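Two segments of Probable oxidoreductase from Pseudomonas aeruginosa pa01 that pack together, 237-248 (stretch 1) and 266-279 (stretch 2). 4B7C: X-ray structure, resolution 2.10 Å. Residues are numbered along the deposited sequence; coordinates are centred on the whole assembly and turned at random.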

# COMPACT_ATOMS: atom_id res chain seq x y z
N ARG B 237 4.38 -10.91 8.59
CA ARG B 237 3.42 -11.93 9.05
C ARG B 237 2.02 -11.81 8.47
O ARG B 237 1.11 -12.53 8.88
CB ARG B 237 3.35 -11.91 10.58
CG ARG B 237 4.68 -12.28 11.21
CD ARG B 237 5.23 -13.66 10.71
NE ARG B 237 6.16 -14.00 11.74
CZ ARG B 237 5.86 -14.60 12.88
NH1 ARG B 237 4.63 -15.04 13.14
NH2 ARG B 237 6.84 -14.78 13.75
N ILE B 238 1.85 -10.90 7.52
CA ILE B 238 0.53 -10.72 6.90
C ILE B 238 0.16 -11.92 6.05
O ILE B 238 1.03 -12.60 5.48
CB ILE B 238 0.40 -9.42 6.07
CG1 ILE B 238 1.42 -9.35 4.93
CG2 ILE B 238 0.59 -8.18 6.94
CD1 ILE B 238 1.18 -8.21 3.97
N ALA B 239 -1.13 -12.20 6.00
CA ALA B 239 -1.67 -13.29 5.20
C ALA B 239 -1.94 -12.86 3.77
O ALA B 239 -1.94 -11.67 3.44
CB ALA B 239 -2.97 -13.79 5.81
N PHE B 240 -2.20 -13.86 2.93
CA PHE B 240 -2.70 -13.67 1.59
C PHE B 240 -3.94 -12.75 1.61
O PHE B 240 -4.87 -12.98 2.38
CB PHE B 240 -3.04 -15.04 0.98
CG PHE B 240 -3.67 -14.98 -0.39
CD1 PHE B 240 -2.98 -14.44 -1.47
CD2 PHE B 240 -4.94 -15.50 -0.60
CE1 PHE B 240 -3.56 -14.40 -2.73
CE2 PHE B 240 -5.53 -15.47 -1.85
CZ PHE B 240 -4.84 -14.92 -2.92
N LYS B 241 -3.93 -11.73 0.75
CA LYS B 241 -5.04 -10.76 0.62
C LYS B 241 -5.29 -9.93 1.89
O LYS B 241 -6.40 -9.47 2.15
CB LYS B 241 -6.34 -11.44 0.14
CG LYS B 241 -6.27 -11.84 -1.34
CD LYS B 241 -7.48 -12.39 -2.05
CE LYS B 241 -7.52 -12.06 -3.54
NZ LYS B 241 -7.77 -10.63 -3.90
N ALA B 242 -4.24 -9.73 2.67
CA ALA B 242 -4.32 -8.91 3.87
C ALA B 242 -4.65 -7.47 3.51
O ALA B 242 -4.33 -7.00 2.42
CB ALA B 242 -3.00 -8.95 4.62
N ARG B 243 -5.26 -6.78 4.46
CA ARG B 243 -5.51 -5.34 4.35
C ARG B 243 -4.82 -4.63 5.48
O ARG B 243 -5.01 -4.96 6.66
CB ARG B 243 -7.00 -5.03 4.39
CG ARG B 243 -7.74 -5.42 3.12
CD ARG B 243 -8.11 -6.90 3.11
NE ARG B 243 -9.13 -7.26 4.05
CZ ARG B 243 -9.25 -8.43 4.66
NH1 ARG B 243 -8.38 -9.45 4.53
NH2 ARG B 243 -10.28 -8.56 5.45
N ILE B 244 -4.00 -3.66 5.12
CA ILE B 244 -3.35 -2.79 6.07
C ILE B 244 -3.97 -1.40 5.97
O ILE B 244 -3.94 -0.78 4.89
CB ILE B 244 -1.84 -2.67 5.82
CG1 ILE B 244 -1.18 -4.05 5.96
CG2 ILE B 244 -1.21 -1.67 6.78
CD1 ILE B 244 0.33 -4.01 5.84
N VAL B 245 -4.54 -0.92 7.07
CA VAL B 245 -5.10 0.42 7.09
C VAL B 245 -4.21 1.34 7.88
O VAL B 245 -3.88 1.07 9.04
CB VAL B 245 -6.57 0.44 7.60
CG1 VAL B 245 -6.70 -0.23 8.95
CG2 VAL B 245 -7.08 1.87 7.66
N LEU B 246 -3.80 2.43 7.23
CA LEU B 246 -2.94 3.43 7.84
C LEU B 246 -3.78 4.61 8.34
O LEU B 246 -4.43 5.31 7.55
CB LEU B 246 -1.90 3.96 6.85
CG LEU B 246 -1.02 2.92 6.16
CD1 LEU B 246 -0.07 3.66 5.20
CD2 LEU B 246 -0.25 2.08 7.17
N CYS B 247 -3.76 4.81 9.65
CA CYS B 247 -4.48 5.92 10.30
C CYS B 247 -3.57 6.96 10.90
O CYS B 247 -3.98 8.09 11.14
CB CYS B 247 -5.37 5.38 11.40
SG CYS B 247 -6.76 4.46 10.76
N GLY B 248 -2.32 6.57 11.15
CA GLY B 248 -1.32 7.49 11.67
C GLY B 248 0.03 6.82 11.84
O GLY B 248 0.18 5.63 11.54
N LEU B 266 7.48 -5.13 0.27
CA LEU B 266 7.28 -6.12 -0.81
C LEU B 266 6.49 -7.34 -0.36
O LEU B 266 6.04 -8.14 -1.17
CB LEU B 266 8.61 -6.53 -1.45
CG LEU B 266 9.18 -5.51 -2.43
CD1 LEU B 266 10.58 -5.93 -2.88
CD2 LEU B 266 8.25 -5.35 -3.63
N SER B 267 6.30 -7.48 0.95
CA SER B 267 5.36 -8.47 1.47
C SER B 267 3.97 -8.26 0.86
O SER B 267 3.20 -9.20 0.70
CB SER B 267 5.29 -8.41 3.00
OG SER B 267 4.43 -9.43 3.48
N LEU B 268 3.65 -7.02 0.54
CA LEU B 268 2.38 -6.68 -0.16
C LEU B 268 2.27 -7.32 -1.53
O LEU B 268 1.18 -7.71 -1.97
CB LEU B 268 2.23 -5.17 -0.31
CG LEU B 268 2.10 -4.34 0.96
CD1 LEU B 268 2.16 -2.86 0.65
CD2 LEU B 268 0.83 -4.71 1.72
N LEU B 269 3.41 -7.47 -2.19
CA LEU B 269 3.50 -8.21 -3.46
C LEU B 269 3.37 -9.73 -3.23
O LEU B 269 2.51 -10.39 -3.81
CB LEU B 269 4.81 -7.89 -4.18
CG LEU B 269 5.14 -8.65 -5.47
CD1 LEU B 269 4.03 -8.56 -6.49
CD2 LEU B 269 6.42 -8.11 -6.07
N VAL B 270 4.25 -10.26 -2.39
CA VAL B 270 4.27 -11.71 -2.09
C VAL B 270 2.91 -12.23 -1.65
O VAL B 270 2.44 -13.28 -2.11
CB VAL B 270 5.32 -12.00 -1.00
CG1 VAL B 270 5.32 -13.48 -0.65
CG2 VAL B 270 6.69 -11.55 -1.47
N ASN B 271 2.24 -11.45 -0.81
CA ASN B 271 0.92 -11.80 -0.28
C ASN B 271 -0.27 -11.16 -1.02
O ASN B 271 -1.43 -11.35 -0.64
CB ASN B 271 0.88 -11.43 1.20
CG ASN B 271 1.85 -12.27 2.00
OD1 ASN B 271 1.67 -13.47 2.11
ND2 ASN B 271 2.90 -11.64 2.53
N ARG B 272 0.03 -10.43 -2.08
CA ARG B 272 -1.00 -9.76 -2.90
C ARG B 272 -2.01 -9.04 -2.00
O ARG B 272 -3.22 -9.24 -2.06
CB ARG B 272 -1.67 -10.74 -3.85
CG ARG B 272 -0.69 -11.28 -4.88
CD ARG B 272 0.02 -12.54 -4.38
NE ARG B 272 -0.71 -13.75 -4.75
CZ ARG B 272 -0.35 -14.99 -4.40
NH1 ARG B 272 0.73 -15.19 -3.65
NH2 ARG B 272 -1.08 -16.02 -4.80
N ALA B 273 -1.43 -8.21 -1.16
CA ALA B 273 -2.12 -7.51 -0.09
C ALA B 273 -2.23 -6.04 -0.41
O ALA B 273 -1.55 -5.54 -1.31
CB ALA B 273 -1.34 -7.68 1.20
N ARG B 274 -3.03 -5.34 0.39
CA ARG B 274 -3.36 -3.94 0.16
C ARG B 274 -2.99 -3.09 1.37
O ARG B 274 -3.28 -3.46 2.52
CB ARG B 274 -4.85 -3.81 -0.14
CG ARG B 274 -5.36 -2.39 -0.27
CD ARG B 274 -6.87 -2.35 -0.37
NE ARG B 274 -7.36 -3.15 -1.49
CZ ARG B 274 -8.29 -4.11 -1.42
NH1 ARG B 274 -8.90 -4.40 -0.28
NH2 ARG B 274 -8.63 -4.76 -2.53
N MET B 275 -2.35 -1.96 1.11
CA MET B 275 -2.05 -0.98 2.13
C MET B 275 -2.71 0.33 1.73
O MET B 275 -2.42 0.89 0.66
CB MET B 275 -0.54 -0.78 2.31
CG MET B 275 -0.17 0.23 3.39
SD MET B 275 1.60 0.51 3.56
CE MET B 275 1.97 -0.92 4.55
N GLU B 276 -3.55 0.85 2.61
CA GLU B 276 -4.38 2.01 2.29
C GLU B 276 -4.53 3.00 3.43
O GLU B 276 -4.76 2.63 4.58
CB GLU B 276 -5.76 1.55 1.82
CG GLU B 276 -6.63 2.67 1.30
CD GLU B 276 -7.91 2.16 0.64
OE1 GLU B 276 -8.00 0.97 0.31
OE2 GLU B 276 -8.81 2.99 0.42
N GLY B 277 -4.39 4.28 3.09
CA GLY B 277 -4.56 5.35 4.05
C GLY B 277 -5.99 5.87 4.10
O GLY B 277 -6.74 5.75 3.14
N MET B 278 -6.37 6.39 5.26
CA MET B 278 -7.69 7.00 5.44
C MET B 278 -7.63 8.17 6.40
O MET B 278 -6.72 8.27 7.25
CB MET B 278 -8.74 5.98 5.91
CG MET B 278 -8.62 5.56 7.38
SD MET B 278 -9.24 6.76 8.58
CE MET B 278 -11.00 6.65 8.31
N VAL B 279 -8.61 9.05 6.26
CA VAL B 279 -8.78 10.22 7.12
C VAL B 279 -10.28 10.32 7.47
O VAL B 279 -11.13 10.22 6.59
CB VAL B 279 -8.26 11.48 6.41
CG1 VAL B 279 -8.92 12.73 6.93
CG2 VAL B 279 -6.75 11.61 6.60
O HOH W 1 3.57 -13.13 5.36
O HOH W 2 -5.02 -9.87 -4.22
O HOH W 3 -6.38 8.96 9.86

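In parallel pairing, the flanking segments can extend the contact beyond the ladder, and this pair from a probable oxidoreductase illustrates the principle. The strand ending at Leu246 and strand 274-277 run parallel, 19° apart in direction and 4.6 Å at closest approach. Their hydrogen bonds follow the parallel pattern, in which one residue bonds to the two that flank its partner across the sheet: Ile244 N donates to Arg274 O (2.7 Å), and Glu276 N to Ile244 O (2.8 Å). Leu246 repeats the motif, its N donating to Glu276 O at 2.8 Å and its O accepting from Met278 N at 3.2 Å. Before the strands, the type II turn from Ala239 to Ala242 brings Lys241 N within 2.9 Å of Asn271 O, a nearly straight hydrogen bond just beyond the short helix.

The sheet face carrying Ile244, Leu246 and Met275 shows a close fit. The Met275 side chain, t at chi1 and chi2 and m at chi3, lies between the two aliphatic neighbours, its CE 3.7 Å from Ile244 CD1 and its CG 3.9 Å from Leu246 CD1. Gly277, paired with Leu246, adds no bulk here. Ile238 points toward the second stretch and fills a hollow lined by Ser267, Leu268, Asn271 and Ala273; its CD1 lies 3.8 Å from Ala273 CB and 4.2 Å from Leu268 CD2. Within the second stretch, Asn271 ND2 donates to Ser267 O at 3.1 Å, bracing one wall of the pocket.

At the exposed margin, Phe240 CE1 sits over one face of the Arg272 guanidinium, 3.6 Å from NE, while the arginine meets the ring at its edge. Arg272 NH1 also donates to Val270 O (3.0 Å), which helps hold that flat group in place. At the far end, Met278 curls so that its CG touches both Val245 CG2 and Cys247 SG at 4.0 Å.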